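Local coordinates for protein argininosuccinate lyase (Chelativorans sp., PDB 6RXA) that works as a C-N lyase (EDDS lyase) of the aspartase/fumarase superfamily, breaking carbon-nitrogen bonds with release of fumarate, at residues Ser257-Trp262 and Ala270-Ser275; Glu293-Ala298 and Thr339-Gly344. The protein carries 2 engineered substitutions. All coordinates share one frame; numbering follows the deposited sequence.

Interaction 1. Residues Ser257-Trp262 and Ala270-Ser275; sequences SEIQLW and AELDAS
Trp-262 and Ala-270 touch where helix 236-262 ends and, after seven intervening residues, the chain returns as the short strand 270-271. From its base, the tryptophan CB rests against Ala-270 CB at 4.0 Å. Its CG stands anti to the carbonyl carbon (chi1 -71°), which lays the indole back along the helix. In the six-membered ring CE3 comes within 4.2 Å of Ala-270 CB, an oblique approach. Farther out, one ring face is overlain by Glu-258 CG, 3.5 Å above the plane and shifted toward the rim, while Tyr-171 meets the indole edge-to-face. Between the segments the backbone adds one bond, Ala-270 N to Trp-262 O at 3.3 Å, modest because it is long and 64° out of the carbonyl plane; Trp-262 also has a backbone bond with Val-269. Two residues on, Leu-272 CD2 reaches Ile-259 CG2 at 4.2 Å; the two side chains cross at about a right angle, and both also touch Leu-292 and Val-345 of helices 290-301 and 329-348. Beyond Leu-272 the loop forms an Asx turn. Asp-273 OD2 accepts Ser-275 N at 3.0 Å and Ser-275 OG at 2.7 Å from opposite faces of the carboxylate, both on its anti side. Leu-272 lies about 7 Å from the side chain of Asn-288, a residue seen to bind fumarate. Methyl and methylene packing and one backbone bond therefore join the two segments, with the polar pairing of the turn kept apart from the buried apolar patch.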
loop_
_atom_site.group_PDB
_atom_site.type_symbol
_atom_site.label_atom_id
_atom_site.label_comp_id
_atom_site.label_asym_id
_atom_site.label_seq_id
_atom_site.Cartn_x
_atom_site.Cartn_y
_atom_site.Cartn_z
ATOM N N SER A 257 0.931 -20.994 -4.574
ATOM C CA SER A 257 0.518 -21.461 -3.253
ATOM C C SER A 257 -0.271 -22.762 -3.356
ATOM O O SER A 257 -0.067 -23.686 -2.557
ATOM C CB SER A 257 -0.292 -20.363 -2.565
ATOM O OG SER A 257 -0.481 -20.617 -1.187
ATOM N N GLU A 258 -1.169 -22.860 -4.342
ATOM C CA GLU A 258 -1.947 -24.079 -4.537
ATOM C C GLU A 258 -1.031 -25.274 -4.738
ATOM O O GLU A 258 -1.203 -26.322 -4.105
ATOM C CB GLU A 258 -2.847 -23.927 -5.765
ATOM C CG GLU A 258 -3.923 -25.002 -5.856
ATOM C CD GLU A 258 -5.254 -24.539 -5.296
ATOM O OE1 GLU A 258 -5.736 -23.473 -5.747
ATOM O OE2 GLU A 258 -5.821 -25.250 -4.416
ATOM N N ILE A 259 -0.047 -25.122 -5.626
ATOM C CA ILE A 259 0.900 -26.196 -5.927
ATOM C C ILE A 259 1.765 -26.498 -4.708
ATOM O O ILE A 259 2.096 -27.656 -4.438
ATOM C CB ILE A 259 1.739 -25.847 -7.171
ATOM C CG1 ILE A 259 0.839 -25.770 -8.409
ATOM C CG2 ILE A 259 2.841 -26.876 -7.359
ATOM C CD1 ILE A 259 1.545 -25.269 -9.663
ATOM N N GLN A 260 2.151 -25.471 -3.962
ATOM C CA GLN A 260 2.918 -25.698 -2.742
ATOM C C GLN A 260 2.138 -26.563 -1.754
ATOM O O GLN A 260 2.716 -27.442 -1.108
ATOM C CB GLN A 260 3.319 -24.369 -2.116
ATOM C CG GLN A 260 4.425 -24.517 -1.093
ATOM C CD GLN A 260 4.931 -23.200 -0.558
ATOM O OE1 GLN A 260 4.314 -22.144 -0.759
ATOM N NE2 GLN A 260 6.042 -23.251 0.172
ATOM N N LEU A 261 0.827 -26.332 -1.620
ATOM C CA LEU A 261 0.036 -27.182 -0.736
ATOM C C LEU A 261 -0.098 -28.593 -1.307
ATOM O O LEU A 261 0.080 -29.578 -0.581
ATOM C CB LEU A 261 -1.329 -26.546 -0.445
ATOM C CG LEU A 261 -1.301 -25.226 0.323
ATOM C CD1 LEU A 261 -2.729 -24.828 0.764
ATOM C CD2 LEU A 261 -0.378 -25.293 1.541
ATOM N N TRP A 262 -0.383 -28.720 -2.606
ATOM C CA TRP A 262 -0.465 -30.041 -3.220
ATOM C C TRP A 262 0.797 -30.869 -2.992
ATOM O O TRP A 262 0.734 -32.102 -2.869
ATOM C CB TRP A 262 -0.636 -29.919 -4.734
ATOM C CG TRP A 262 -1.941 -29.433 -5.253
ATOM C CD1 TRP A 262 -3.125 -29.289 -4.581
ATOM C CD2 TRP A 262 -2.186 -29.031 -6.596
ATOM N NE1 TRP A 262 -4.098 -28.816 -5.446
ATOM C CE2 TRP A 262 -3.540 -28.654 -6.689
ATOM C CE3 TRP A 262 -1.386 -28.975 -7.746
ATOM C CZ2 TRP A 262 -4.108 -28.204 -7.885
ATOM C CZ3 TRP A 262 -1.946 -28.518 -8.924
ATOM C CH2 TRP A 262 -3.295 -28.136 -8.983
ATOM N N ALA A 270 1.004 -33.835 -5.628
ATOM C CA ALA A 270 1.829 -33.463 -6.758
ATOM C C ALA A 270 3.257 -33.322 -6.259
ATOM O O ALA A 270 3.507 -33.142 -5.064
ATOM C CB ALA A 270 1.390 -32.156 -7.425
ATOM N N GLU A 271 4.191 -33.415 -7.196
ATOM C CA GLU A 271 5.604 -33.237 -6.897
ATOM C C GLU A 271 6.218 -32.321 -7.944
ATOM O O GLU A 271 5.982 -32.505 -9.144
ATOM C CB GLU A 271 6.326 -34.586 -6.893
ATOM C CG GLU A 271 7.750 -34.500 -6.358
ATOM C CD GLU A 271 8.419 -35.860 -6.159
ATOM O OE1 GLU A 271 9.652 -35.874 -5.987
ATOM O OE2 GLU A 271 7.726 -36.903 -6.161
ATOM N N LEU A 272 6.997 -31.345 -7.496
ATOM C CA LEU A 272 7.736 -30.519 -8.428
ATOM C C LEU A 272 8.786 -31.353 -9.144
ATOM O O LEU A 272 9.397 -32.256 -8.566
ATOM C CB LEU A 272 8.462 -29.419 -7.668
ATOM C CG LEU A 272 7.582 -28.331 -7.073
ATOM C CD1 LEU A 272 8.412 -27.412 -6.172
ATOM C CD2 LEU A 272 6.890 -27.505 -8.159
ATOM N N ASP A 273 9.019 -31.031 -10.410
ATOM C CA ASP A 273 10.203 -31.563 -11.070
ATOM C C ASP A 273 11.443 -31.165 -10.273
ATOM O O ASP A 273 11.531 -30.054 -9.744
ATOM C CB ASP A 273 10.320 -31.022 -12.491
ATOM C CG ASP A 273 11.318 -31.796 -13.315
ATOM O OD1 ASP A 273 10.940 -32.882 -13.815
ATOM O OD2 ASP A 273 12.477 -31.345 -13.422
ATOM N N ALA A 274 12.409 -32.084 -10.203
ATOM C CA ALA A 274 13.656 -31.815 -9.497
ATOM C C ALA A 274 14.298 -30.503 -9.929
ATOM O O ALA A 274 14.915 -29.814 -9.110
ATOM C CB ALA A 274 14.657 -32.946 -9.765
ATOM N N SER A 275 14.158 -30.141 -11.206
ATOM C CA SER A 275 14.782 -28.936 -11.736
ATOM C C SER A 275 14.124 -27.657 -11.248
ATOM O O SER A 275 14.637 -26.569 -11.532
ATOM C CB SER A 275 14.772 -28.975 -13.268
ATOM O OG SER A 275 13.461 -28.888 -13.807
#

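Interaction 2. Residues Glu293-Ala298 and Thr339-Gly344; sequences ERSRKA and THAMTG
Ser-295 and Met-342 take nearly the same first torsion, OG and CG each lying anti to the carbonyl carbon (chi1 -68° and -70°), and these rotamers bring the hydroxyl and the thioether chain together between two helices of the central bundle of the aspartase/fumarase fold. Chi1 sets Met-342 CG 3.8 Å from Ser-295 OG, and the bend at chi2 brings SD to 4.0 Å; chi3 turns only CE. Ala-341 CB also lies 3.8 Å from this oxygen. The hydroxyl makes only van der Waals contact with helix 329-348; its hydrogen bond goes to Ser-291 O, one turn back on its own helix 290-301, which satisfies it in a buried setting. With so small a residue at the interface, the backbones come close, Ser-295 CA and Ala-341 CA being 7.3 Å apart. Leu-252 of helix 236-262 touches both Ser-295 and Met-342, and Leu-25 of helix 20-31 touches Ser-295 and Ala-341. Arg-294, beside the serine, has been seen to bind fumarate and makes a cation-pi contact with Tyr-26. On the facing helix Thr-339 O accepts two donors from opposite faces of its carbonyl plane: Thr-343 N at 2.9 Å and Thr-343 OG1 at 2.7 Å.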
loop_
_atom_site.group_PDB
_atom_site.type_symbol
_atom_site.label_atom_id
_atom_site.label_comp_id
_atom_site.label_asym_id
_atom_site.label_seq_id
_atom_site.Cartn_x
_atom_site.Cartn_y
_atom_site.Cartn_z
ATOM N N GLU A 293 8.233 -20.276 -3.928
ATOM C CA GLU A 293 8.325 -19.217 -2.930
ATOM C C GLU A 293 8.942 -17.954 -3.508
ATOM O O GLU A 293 8.490 -16.845 -3.196
ATOM C CB GLU A 293 9.062 -19.704 -1.687
ATOM C CG GLU A 293 8.206 -20.709 -0.900
ATOM C CD GLU A 293 8.591 -20.842 0.547
ATOM O OE1 GLU A 293 7.736 -21.335 1.328
ATOM O OE2 GLU A 293 9.751 -20.511 0.896
ATOM N N ARG A 294 9.972 -18.086 -4.347
ATOM C CA ARG A 294 10.535 -16.886 -4.962
ATOM C C ARG A 294 9.585 -16.279 -5.990
ATOM O O ARG A 294 9.632 -15.069 -6.232
ATOM C CB ARG A 294 11.898 -17.189 -5.580
ATOM C CG ARG A 294 12.982 -17.357 -4.528
ATOM C CD ARG A 294 14.279 -17.794 -5.154
ATOM N NE ARG A 294 15.392 -17.751 -4.209
ATOM C CZ ARG A 294 16.139 -16.674 -3.975
ATOM N NH1 ARG A 294 15.892 -15.529 -4.599
ATOM N NH2 ARG A 294 17.135 -16.746 -3.105
ATOM N N SER A 295 8.719 -17.088 -6.608
ATOM C CA SER A 295 7.699 -16.520 -7.484
ATOM C C SER A 295 6.688 -15.704 -6.683
ATOM O O SER A 295 6.318 -14.589 -7.081
ATOM C CB SER A 295 7.020 -17.634 -8.293
ATOM O OG SER A 295 7.931 -18.209 -9.234
ATOM N N ARG A 296 6.230 -16.240 -5.547
ATOM C CA ARG A 296 5.353 -15.475 -4.676
ATOM C C ARG A 296 6.023 -14.194 -4.195
ATOM O O ARG A 296 5.388 -13.133 -4.144
ATOM C CB ARG A 296 4.906 -16.320 -3.483
ATOM C CG ARG A 296 4.054 -17.525 -3.860
ATOM C CD ARG A 296 3.422 -18.176 -2.640
ATOM N NE ARG A 296 2.272 -17.389 -2.188
ATOM C CZ ARG A 296 1.752 -17.417 -0.969
ATOM N NH1 ARG A 296 2.276 -18.176 -0.014
ATOM N NH2 ARG A 296 0.699 -16.663 -0.701
ATOM N N LYS A 297 7.315 -14.267 -3.846
ATOM C CA LYS A 297 8.049 -13.083 -3.407
ATOM C C LYS A 297 7.940 -11.957 -4.435
ATOM O O LYS A 297 7.714 -10.794 -4.074
ATOM C CB LYS A 297 9.506 -13.453 -3.137
ATOM C CG LYS A 297 10.386 -12.331 -2.585
ATOM C CD LYS A 297 11.831 -12.824 -2.516
ATOM C CE LYS A 297 12.784 -11.826 -1.951
ATOM N NZ LYS A 297 14.159 -12.465 -2.017
ATOM N N ALA A 298 8.099 -12.284 -5.724
ATOM C CA ALA A 298 7.949 -11.284 -6.778
ATOM C C ALA A 298 6.544 -10.701 -6.804
ATOM O O ALA A 298 6.371 -9.491 -6.989
ATOM C CB ALA A 298 8.281 -11.917 -8.130
ATOM N N THR A 339 7.095 -15.398 -14.048
ATOM C CA THR A 339 6.205 -15.964 -15.061
ATOM C C THR A 339 6.863 -17.130 -15.781
ATOM O O THR A 339 6.229 -18.162 -16.015
ATOM C CB THR A 339 5.781 -14.881 -16.055
ATOM O OG1 THR A 339 5.119 -13.819 -15.355
ATOM C CG2 THR A 339 4.832 -15.442 -17.086
ATOM N N HIS A 340 8.134 -16.974 -16.162
ATOM C CA HIS A 340 8.870 -18.065 -16.780
ATOM C C HIS A 340 9.005 -19.249 -15.835
ATOM O O HIS A 340 8.796 -20.401 -16.229
ATOM C CB HIS A 340 10.249 -17.567 -17.199
ATOM C CG HIS A 340 10.232 -16.678 -18.398
ATOM N ND1 HIS A 340 11.310 -15.892 -18.752
ATOM C CD2 HIS A 340 9.287 -16.467 -19.344
ATOM C CE1 HIS A 340 11.027 -15.235 -19.863
ATOM N NE2 HIS A 340 9.805 -15.567 -20.244
ATOM N N ALA A 341 9.324 -18.987 -14.565
ATOM C CA ALA A 341 9.457 -20.078 -13.604
ATOM C C ALA A 341 8.153 -20.858 -13.481
ATOM O O ALA A 341 8.149 -22.093 -13.486
ATOM C CB ALA A 341 9.889 -19.525 -12.242
ATOM N N MET A 342 7.025 -20.150 -13.360
ATOM C CA MET A 342 5.745 -20.839 -13.189
ATOM C C MET A 342 5.307 -21.540 -14.473
ATOM O O MET A 342 4.637 -22.579 -14.411
ATOM C CB MET A 342 4.694 -19.864 -12.662
ATOM C CG MET A 342 4.932 -19.445 -11.217
ATOM S SD MET A 342 4.987 -20.854 -10.068
ATOM C CE MET A 342 3.346 -21.538 -10.334
ATOM N N THR A 343 5.712 -21.016 -15.636
ATOM C CA THR A 343 5.493 -21.719 -16.899
ATOM C C THR A 343 6.165 -23.084 -16.861
ATOM O O THR A 343 5.547 -24.105 -17.186
ATOM C CB THR A 343 6.045 -20.876 -18.058
ATOM O OG1 THR A 343 5.353 -19.617 -18.118
ATOM C CG2 THR A 343 5.903 -21.589 -19.417
ATOM N N GLY A 344 7.428 -23.123 -16.419
ATOM C CA GLY A 344 8.140 -24.388 -16.332
ATOM C C GLY A 344 7.620 -25.294 -15.228
ATOM O O GLY A 344 7.553 -26.512 -15.398
#

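The two contacts lie in series along the chain, interaction 1 closing before interaction 2 opens, with centres about 12 Å apart. Helix 236-262 links them: its end supplies residues 257-262, and its earlier part packs beside interaction 2. They also touch directly. Gln-260 NE2 probably hydrogen-bonds to Glu-293 OE1 at 2.8 Å, and Ile-259 CD1 meets Met-342 CE at 4.2 Å, so they meet through one probable polar bond and one apolar touch. Strand 270-271, paired antiparallel with 350-351, continues into helix 290-301 by way of the fumarate-binding Asn-288. Both contacts adjoin the third subunit of the tetramer, placing them where the helical core, binding residues and subunit interface converge.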